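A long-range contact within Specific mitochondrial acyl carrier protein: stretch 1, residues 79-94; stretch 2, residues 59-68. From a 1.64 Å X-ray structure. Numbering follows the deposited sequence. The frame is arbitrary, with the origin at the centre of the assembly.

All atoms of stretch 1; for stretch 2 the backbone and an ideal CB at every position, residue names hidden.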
ATOM      1  N   VAL A  79     -11.445   3.521  -5.545  1.00 24.01           N
ATOM      2  CA  VAL A  79     -10.823   2.979  -4.335  1.00 22.73           C
ATOM      3  C   VAL A  79      -9.441   3.611  -4.119  1.00 22.51           C
ATOM      4  O   VAL A  79      -9.158   4.149  -3.039  1.00 22.22           O
ATOM      5  CB  VAL A  79     -10.718   1.427  -4.405  1.00 22.55           C
ATOM      6  CG1 VAL A  79      -9.879   0.889  -3.268  1.00 21.33           C
ATOM      7  CG2 VAL A  79     -12.089   0.801  -4.395  1.00 21.73           C
ATOM      8  N   ALA A  80      -8.593   3.555  -5.148  1.00 22.62           N
ATOM      9  CA  ALA A  80      -7.234   4.097  -5.069  1.00 23.04           C
ATOM     10  C   ALA A  80      -7.224   5.573  -4.658  1.00 23.11           C
ATOM     11  O   ALA A  80      -6.395   5.997  -3.854  1.00 23.87           O
ATOM     12  CB  ALA A  80      -6.507   3.894  -6.397  1.00 23.18           C
ATOM     13  N   ASP A  81      -8.171   6.343  -5.194  1.00 23.31           N
ATOM     14  CA  ASP A  81      -8.253   7.770  -4.902  1.00 23.64           C
ATOM     15  C   ASP A  81      -8.606   8.052  -3.450  1.00 23.35           C
ATOM     16  O   ASP A  81      -8.415   9.173  -2.978  1.00 24.15           O
ATOM     17  CB  ASP A  81      -9.259   8.454  -5.825  1.00 24.44           C
ATOM     18  CG  ASP A  81      -8.796   8.474  -7.270  1.00 27.01           C
ATOM     19  OD1 ASP A  81      -7.586   8.285  -7.527  1.00 30.63           O
ATOM     20  OD2 ASP A  81      -9.652   8.682  -8.154  1.00 31.15           O
ATOM     21  N   ASN A  82      -9.107   7.035  -2.746  1.00 22.14           N
ATOM     22  CA  ASN A  82      -9.498   7.213  -1.348  1.00 21.57           C
ATOM     23  C   ASN A  82      -8.601   6.517  -0.318  1.00 20.66           C
ATOM     24  O   ASN A  82      -8.877   6.567   0.881  1.00 21.05           O
ATOM     25  CB  ASN A  82     -10.962   6.809  -1.158  1.00 22.22           C
ATOM     26  CG  ASN A  82     -11.922   7.857  -1.686  1.00 23.43           C
ATOM     27  OD1 ASN A  82     -12.176   8.874  -1.030  1.00 26.61           O
ATOM     28  ND2 ASN A  82     -12.458   7.619  -2.876  1.00 25.36           N
ATOM     29  N   PHE A  83      -7.522   5.885  -0.778  1.00 19.48           N
ATOM     30  CA  PHE A  83      -6.556   5.280   0.146  1.00 18.93           C
ATOM     31  C   PHE A  83      -5.797   6.367   0.899  1.00 18.83           C
ATOM     32  O   PHE A  83      -5.295   7.323   0.280  1.00 20.14           O
ATOM     33  CB  PHE A  83      -5.517   4.445  -0.601  1.00 18.46           C
ATOM     34  CG  PHE A  83      -5.985   3.066  -1.017  1.00 17.42           C
ATOM     35  CD1 PHE A  83      -6.886   2.319  -0.247  1.00 17.41           C
ATOM     36  CD2 PHE A  83      -5.474   2.500  -2.181  1.00 15.97           C
ATOM     37  CE1 PHE A  83      -7.289   1.048  -0.655  1.00 17.27           C
ATOM     38  CE2 PHE A  83      -5.860   1.225  -2.593  1.00 16.03           C
ATOM     39  CZ  PHE A  83      -6.761   0.489  -1.832  1.00 17.59           C
ATOM     40  N   GLN A  84      -5.678   6.206   2.217  1.00 18.42           N
ATOM     41  CA  GLN A  84      -4.876   7.111   3.038  1.00 18.48           C
ATOM     42  C   GLN A  84      -3.781   6.410   3.843  1.00 18.13           C
ATOM     43  O   GLN A  84      -2.799   7.046   4.238  1.00 18.36           O
ATOM     44  CB  GLN A  84      -5.757   7.929   3.976  1.00 18.74           C
ATOM     45  CG  GLN A  84      -6.685   8.882   3.264  1.00 21.90           C
ATOM     46  CD  GLN A  84      -7.531   9.647   4.243  1.00 26.44           C
ATOM     47  OE1 GLN A  84      -8.557   9.151   4.724  1.00 28.65           O
ATOM     48  NE2 GLN A  84      -7.101  10.866   4.566  1.00 28.60           N
ATOM     49  N   THR A  85      -3.951   5.107   4.088  1.00 17.32           N
ATOM     50  CA  THR A  85      -2.986   4.338   4.889  1.00 16.99           C
ATOM     51  C   THR A  85      -2.677   2.983   4.263  1.00 16.25           C
ATOM     52  O   THR A  85      -3.456   2.465   3.437  1.00 16.61           O
ATOM     53  CB  THR A  85      -3.502   4.050   6.324  1.00 17.15           C
ATOM     54  OG1 THR A  85      -4.557   3.070   6.274  1.00 17.54           O
ATOM     55  CG2 THR A  85      -3.984   5.332   7.015  1.00 18.19           C
ATOM     56  N   LEU A  86      -1.544   2.405   4.654  1.00 15.66           N
ATOM     57  CA  LEU A  86      -1.192   1.063   4.177  1.00 15.53           C
ATOM     58  C   LEU A  86      -2.146  -0.009   4.697  1.00 15.16           C
ATOM     59  O   LEU A  86      -2.389  -0.996   4.008  1.00 15.74           O
ATOM     60  CB  LEU A  86       0.228   0.684   4.584  1.00 15.89           C
ATOM     61  CG  LEU A  86       1.336   1.541   3.982  1.00 15.58           C
ATOM     62  CD1 LEU A  86       2.618   1.084   4.613  1.00 15.83           C
ATOM     63  CD2 LEU A  86       1.371   1.428   2.440  1.00 15.79           C
ATOM     64  N   GLN A  87      -2.683   0.171   5.906  1.00 15.54           N
ATOM     65  CA  GLN A  87      -3.631  -0.810   6.414  1.00 16.33           C
ATOM     66  C   GLN A  87      -4.826  -0.938   5.478  1.00 15.78           C
ATOM     67  O   GLN A  87      -5.318  -2.048   5.243  1.00 16.28           O
ATOM     68  CB  GLN A  87      -4.119  -0.468   7.822  1.00 16.42           C
ATOM     69  CG  GLN A  87      -4.915  -1.601   8.437  1.00 20.27           C
ATOM     70  CD  GLN A  87      -4.047  -2.804   8.702  1.00 24.22           C
ATOM     71  OE1 GLN A  87      -3.206  -2.785   9.609  1.00 26.85           O
ATOM     72  NE2 GLN A  87      -4.215  -3.854   7.891  1.00 25.63           N
ATOM     73  N   GLU A  88      -5.294   0.187   4.947  1.00 16.09           N
ATOM     74  CA  GLU A  88      -6.422   0.163   4.012  1.00 15.70           C
ATOM     75  C   GLU A  88      -6.087  -0.625   2.747  1.00 15.71           C
ATOM     76  O   GLU A  88      -6.919  -1.368   2.221  1.00 15.35           O
ATOM     77  CB  GLU A  88      -6.813   1.590   3.645  1.00 16.32           C
ATOM     78  CG  GLU A  88      -7.479   2.343   4.800  1.00 16.94           C
ATOM     79  CD  GLU A  88      -7.638   3.821   4.509  1.00 19.24           C
ATOM     80  OE1 GLU A  88      -6.937   4.325   3.613  1.00 19.29           O
ATOM     81  OE2 GLU A  88      -8.456   4.490   5.186  1.00 22.81           O
ATOM     82  N   ILE A  89      -4.859  -0.446   2.259  1.00 15.80           N
ATOM     83  CA  ILE A  89      -4.427  -1.133   1.050  1.00 15.99           C
ATOM     84  C   ILE A  89      -4.351  -2.638   1.306  1.00 16.18           C
ATOM     85  O   ILE A  89      -4.891  -3.437   0.515  1.00 16.77           O
ATOM     86  CB  ILE A  89      -3.104  -0.576   0.506  1.00 15.75           C
ATOM     87  CG1 ILE A  89      -3.262   0.926   0.236  1.00 17.11           C
ATOM     88  CG2 ILE A  89      -2.726  -1.313  -0.800  1.00 15.74           C
ATOM     89  CD1 ILE A  89      -2.019   1.619  -0.321  1.00 16.83           C
ATOM     90  N   ALA A  90      -3.692  -3.020   2.406  1.00 15.71           N
ATOM     91  CA  ALA A  90      -3.609  -4.433   2.801  1.00 15.94           C
ATOM     92  C   ALA A  90      -5.005  -5.045   2.953  1.00 16.14           C
ATOM     93  O   ALA A  90      -5.272  -6.142   2.460  1.00 16.63           O
ATOM     94  CB  ALA A  90      -2.815  -4.587   4.081  1.00 16.61           C
ATOM     95  N   ASP A  91      -5.898  -4.318   3.623  1.00 16.37           N
ATOM     96  CA  ASP A  91      -7.271  -4.782   3.790  1.00 17.09           C
ATOM     97  C   ASP A  91      -7.955  -5.026   2.437  1.00 16.76           C
ATOM     98  O   ASP A  91      -8.691  -6.009   2.270  1.00 17.08           O
ATOM     99  CB  ASP A  91      -8.086  -3.778   4.608  1.00 17.43           C
ATOM    100  CG  ASP A  91      -7.695  -3.736   6.089  1.00 20.23           C
ATOM    101  OD1 ASP A  91      -6.914  -4.572   6.571  1.00 23.95           O
ATOM    102  OD2 ASP A  91      -8.185  -2.819   6.784  1.00 24.11           O
ATOM    103  N   PHE A  92      -7.734  -4.121   1.478  1.00 15.97           N
ATOM    104  CA  PHE A  92      -8.367  -4.267   0.167  1.00 16.51           C
ATOM    105  C   PHE A  92      -7.821  -5.502  -0.554  1.00 16.15           C
ATOM    106  O   PHE A  92      -8.575  -6.272  -1.172  1.00 16.32           O
ATOM    107  CB  PHE A  92      -8.160  -3.024  -0.695  1.00 16.74           C
ATOM    108  CG  PHE A  92      -8.919  -3.081  -1.984  1.00 17.04           C
ATOM    109  CD1 PHE A  92     -10.290  -2.865  -2.004  1.00 18.74           C
ATOM    110  CD2 PHE A  92      -8.272  -3.412  -3.182  1.00 18.31           C
ATOM    111  CE1 PHE A  92     -11.014  -2.937  -3.204  1.00 18.89           C
ATOM    112  CE2 PHE A  92      -8.986  -3.481  -4.383  1.00 18.35           C
ATOM    113  CZ  PHE A  92     -10.351  -3.251  -4.391  1.00 17.81           C
ATOM    114  N   VAL A  93      -6.511  -5.705  -0.456  1.00 16.13           N
ATOM    115  CA  VAL A  93      -5.888  -6.864  -1.101  1.00 16.38           C
ATOM    116  C   VAL A  93      -6.498  -8.147  -0.541  1.00 16.66           C
ATOM    117  O   VAL A  93      -6.935  -9.023  -1.300  1.00 17.01           O
ATOM    118  CB  VAL A  93      -4.359  -6.866  -0.914  1.00 17.07           C
ATOM    119  CG1 VAL A  93      -3.772  -8.216  -1.308  1.00 17.70           C
ATOM    120  CG2 VAL A  93      -3.731  -5.753  -1.735  1.00 17.37           C
ATOM    121  N   VAL A  94      -6.539  -8.253   0.783  1.00 16.50           N
ATOM    122  CA  VAL A  94      -7.047  -9.468   1.414  1.00 16.81           C
ATOM    123  C   VAL A  94      -8.512  -9.685   1.037  1.00 17.53           C
ATOM    124  O   VAL A  94      -8.901 -10.795   0.667  1.00 18.02           O
ATOM    125  CB  VAL A  94      -6.818  -9.449   2.930  1.00 16.83           C
ATOM    126  CG1 VAL A  94      -7.642 -10.553   3.628  1.00 17.37           C
ATOM    127  CG2 VAL A  94      -5.326  -9.606   3.208  1.00 16.18           C
ATOM    128  N   UNK A  59       2.653   9.066  -5.882  1.00 18.36           N
ATOM    129  CA  UNK A  59       3.189   7.939  -5.129  1.00 18.34           C
ATOM    130  C   UNK A  59       2.104   6.889  -4.899  1.00 18.46           C
ATOM    131  O   UNK A  59       2.342   5.697  -5.043  1.00 18.85           O
ATOM    132  CB  UNK A  59       3.767   8.412  -3.793  1.00 18.34           C
ATOM    133  N   UNK A  60       0.901   7.340  -4.570  1.00 18.44           N
ATOM    134  CA  UNK A  60      -0.198   6.390  -4.380  1.00 18.85           C
ATOM    135  C   UNK A  60      -0.505   5.606  -5.658  1.00 18.37           C
ATOM    136  O   UNK A  60      -0.613   4.375  -5.622  1.00 18.85           O
ATOM    137  CB  UNK A  60      -1.454   7.129  -3.912  1.00 18.85           C
ATOM    138  N   UNK A  61      -0.608   6.312  -6.782  1.00 18.49           N
ATOM    139  CA  UNK A  61      -0.842   5.670  -8.079  1.00 18.58           C
ATOM    140  C   UNK A  61       0.233   4.601  -8.358  1.00 18.53           C
ATOM    141  O   UNK A  61      -0.085   3.465  -8.722  1.00 18.70           O
ATOM    142  CB  UNK A  61      -0.852   6.717  -9.195  1.00 18.58           C
ATOM    143  N   UNK A  62       1.500   4.968  -8.177  1.00 18.04           N
ATOM    144  CA  UNK A  62       2.622   4.044  -8.392  1.00 18.13           C
ATOM    145  C   UNK A  62       2.592   2.850  -7.441  1.00 18.16           C
ATOM    146  O   UNK A  62       2.828   1.697  -7.839  1.00 18.78           O
ATOM    147  CB  UNK A  62       3.948   4.789  -8.230  1.00 18.13           C
ATOM    148  N   UNK A  63       2.291   3.131  -6.175  1.00 17.44           N
ATOM    149  CA  UNK A  63       2.256   2.080  -5.162  1.00 16.99           C
ATOM    150  C   UNK A  63       1.123   1.090  -5.428  1.00 17.36           C
ATOM    151  O   UNK A  63       1.311  -0.121  -5.325  1.00 17.69           O
ATOM    152  CB  UNK A  63       2.101   2.693  -3.769  1.00 16.99           C
ATOM    153  N   UNK A  64      -0.040   1.609  -5.805  1.00 17.50           N
ATOM    154  CA  UNK A  64      -1.172   0.757  -6.158  1.00 18.35           C
ATOM    155  C   UNK A  64      -0.821  -0.156  -7.338  1.00 18.24           C
ATOM    156  O   UNK A  64      -1.137  -1.338  -7.314  1.00 18.55           O
ATOM    157  CB  UNK A  64      -2.395   1.612  -6.495  1.00 18.35           C
ATOM    158  N   UNK A  65      -0.157   0.387  -8.358  1.00 18.53           N
ATOM    159  CA  UNK A  65       0.270  -0.448  -9.486  1.00 19.26           C
ATOM    160  C   UNK A  65       1.201  -1.570  -9.030  1.00 19.16           C
ATOM    161  O   UNK A  65       1.047  -2.733  -9.439  1.00 19.50           O
ATOM    162  CB  UNK A  65       0.967   0.408 -10.545  1.00 19.26           C
ATOM    163  N   UNK A  66       2.147  -1.233  -8.157  1.00 18.58           N
ATOM    164  CA  UNK A  66       3.072  -2.218  -7.595  1.00 19.18           C
ATOM    165  C   UNK A  66       2.314  -3.329  -6.863  1.00 18.99           C
ATOM    166  O   UNK A  66       2.643  -4.515  -6.980  1.00 19.34           O
ATOM    167  CB  UNK A  66       4.058  -1.538  -6.643  1.00 19.18           C
ATOM    168  N   UNK A  67       1.313  -2.928  -6.082  1.00 18.67           N
ATOM    169  CA  UNK A  67       0.485  -3.866  -5.322  1.00 18.54           C
ATOM    170  C   UNK A  67      -0.352  -4.754  -6.240  1.00 19.35           C
ATOM    171  O   UNK A  67      -0.465  -5.963  -6.013  1.00 19.32           O
ATOM    172  CB  UNK A  67      -0.430  -3.103  -4.362  1.00 18.54           C
ATOM    173  N   UNK A  68      -0.927  -4.151  -7.279  1.00 19.49           N
ATOM    174  CA  UNK A  68      -1.701  -4.899  -8.268  1.00 20.70           C
ATOM    175  C   UNK A  68      -0.841  -5.968  -8.925  1.00 21.16           C
ATOM    176  O   UNK A  68      -1.307  -7.089  -9.159  1.00 21.30           O
ATOM    177  CB  UNK A  68      -2.274  -3.957  -9.328  1.00 20.70           C
TER

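Stretch 2 is helical throughout: phi and psi stay near -60° and -45°, and i to i+4 backbone bonds run along the stretch. What distinguishes the positions is therefore the direction of each CA-to-CB bond.

Position 59 has no atom of stretch 1 within 5.5 Å of its ideal CB, so the contact sets no preference. It is Asp59, bonded elsewhere in the structure.

At position 60 the bond points toward stretch 1, and the ideal CB lies 5.1 Å from Ala80 O. That leaves space for a small or medium side chain; Ser, Thr, Val or Ala would all be reasonable. The residue is Thr60, with chi1 in m. Its CG2 packs 3.8 Å from Ala80 O, while its OG1 lies 2.8 Å from a water that donates to Phe83 O, also at 2.8 Å. This water bridges the stretches, which share no direct hydrogen bond.

Positions 61 and 62 find nothing of stretch 1 near their ideal CB atoms, and many residues would serve. They are Val61, directed sideways, and Glu62, out of reach.

Position 63 points toward stretch 1, but its ideal CB is still 5.5 Å from Ile89 CD1. A long apolar side chain, Leu, Met or Phe, could cross that gap to Ile89 and Leu86. Phe63 does so with chi1 in t: CD2 lies 3.8 Å from Ile89 CD1, which sits at the ring edge, and CE2 lies 3.6 Å from Leu86 CD2.

Position 64 also points toward stretch 1 and is closer, its ideal CB 4.7 Å from Ala80 CB and 5.2 Å from Phe83 CE2. The Ala80 methyl leaves room for a compact apolar group such as Val, Ile or Ala. Val64 places CG2 4.1 Å from Ala80 CB and 3.9 Å from Phe83 CD2, at the edge of that ring.

Positions 65 and 66 are out of reach, so polar or apolar side chains would both suit; they hold Leu65 and Asp66.

Position 67 points toward stretch 1, its ideal CB 4.6 Å from Ile89 CG2 and 5.0 Å from Val93 CG2. Two aliphatic neighbours at this range favour Val, Ile, Ala or perhaps Leu. Val67, chi1 in t, turns CG1 to both: Val67 CG1 is 3.4 Å from Val93 CG2, a tight contact, and 4.2 Å from Ile89 CG2. Val67 CG2 is also near Ile89 CG2, at 4.1 Å.

Position 68 points sideways with nothing nearby, allowing a polar residue. It is Glu68, whose carboxylate bonds elsewhere in the structure.

Stretch 2 59-68: DTVEFVLDVE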
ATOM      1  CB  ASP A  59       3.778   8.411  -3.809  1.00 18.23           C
ATOM      2  CG  ASP A  59       4.977   9.326  -4.008  1.00 19.94           C
ATOM      3  OD1 ASP A  59       6.005   8.871  -4.567  1.00 23.82           O
ATOM      4  OD2 ASP A  59       4.885  10.491  -3.593  1.00 21.68           O
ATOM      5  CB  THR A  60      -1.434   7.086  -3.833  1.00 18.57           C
ATOM      6  OG1 THR A  60      -1.093   7.637  -2.557  1.00 18.70           O
ATOM      7  CG2 THR A  60      -2.598   6.090  -3.677  1.00 19.54           C
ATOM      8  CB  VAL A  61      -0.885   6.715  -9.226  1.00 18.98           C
ATOM      9  CG1 VAL A  61      -0.952   6.037 -10.595  1.00 20.35           C
ATOM     10  CG2 VAL A  61      -2.070   7.687  -9.045  1.00 20.57           C
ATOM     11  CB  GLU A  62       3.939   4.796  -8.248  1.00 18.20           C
ATOM     12  CG  GLU A  62       4.174   5.799  -9.364  1.00 19.19           C
ATOM     13  CD  GLU A  62       5.370   6.694  -9.127  1.00 21.21           C
ATOM     14  OE1 GLU A  62       5.810   6.838  -7.958  1.00 22.58           O
ATOM     15  OE2 GLU A  62       5.853   7.285 -10.118  1.00 19.45           O
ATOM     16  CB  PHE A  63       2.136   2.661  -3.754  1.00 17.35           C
ATOM     17  CG  PHE A  63       2.404   1.663  -2.680  1.00 16.48           C
ATOM     18  CD1 PHE A  63       3.709   1.234  -2.417  1.00 16.64           C
ATOM     19  CD2 PHE A  63       1.357   1.126  -1.930  1.00 17.21           C
ATOM     20  CE1 PHE A  63       3.975   0.279  -1.439  1.00 16.66           C
ATOM     21  CE2 PHE A  63       1.619   0.174  -0.938  1.00 17.19           C
ATOM     22  CZ  PHE A  63       2.929  -0.258  -0.695  1.00 16.51           C
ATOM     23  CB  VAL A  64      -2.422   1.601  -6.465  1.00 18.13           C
ATOM     24  CG1 VAL A  64      -3.490   0.775  -7.176  1.00 20.06           C
ATOM     25  CG2 VAL A  64      -2.972   2.221  -5.174  1.00 19.04           C
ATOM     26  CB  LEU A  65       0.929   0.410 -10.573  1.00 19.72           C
ATOM     27  CG  LEU A  65      -0.084   1.198 -11.411  1.00 21.63           C
ATOM     28  CD1 LEU A  65       0.555   2.376 -12.129  1.00 24.52           C
ATOM     29  CD2 LEU A  65      -0.830   0.308 -12.419  1.00 23.86           C
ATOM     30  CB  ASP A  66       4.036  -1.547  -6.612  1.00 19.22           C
ATOM     31  CG  ASP A  66       5.095  -0.692  -7.298  1.00 20.87           C
ATOM     32  OD1 ASP A  66       5.091  -0.561  -8.546  1.00 22.19           O
ATOM     33  OD2 ASP A  66       5.939  -0.150  -6.562  1.00 22.84           O
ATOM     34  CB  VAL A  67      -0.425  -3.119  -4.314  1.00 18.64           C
ATOM     35  CG1 VAL A  67      -1.497  -4.060  -3.731  1.00 19.11           C
ATOM     36  CG2 VAL A  67       0.421  -2.510  -3.225  1.00 17.66           C
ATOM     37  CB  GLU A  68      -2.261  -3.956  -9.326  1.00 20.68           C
ATOM     38  CG  GLU A  68      -3.430  -3.111  -8.829  1.00 20.89           C
ATOM     39  CD  GLU A  68      -3.929  -2.120  -9.864  1.00 22.56           C
ATOM     40  OE1 GLU A  68      -3.091  -1.487 -10.546  1.00 26.70           O
ATOM     41  OE2 GLU A  68      -5.155  -1.962  -9.987  1.00 23.02           O
TER
HETATM   42  O   HOH W   1      -3.203   8.557  -1.042  1.00 38.12           O
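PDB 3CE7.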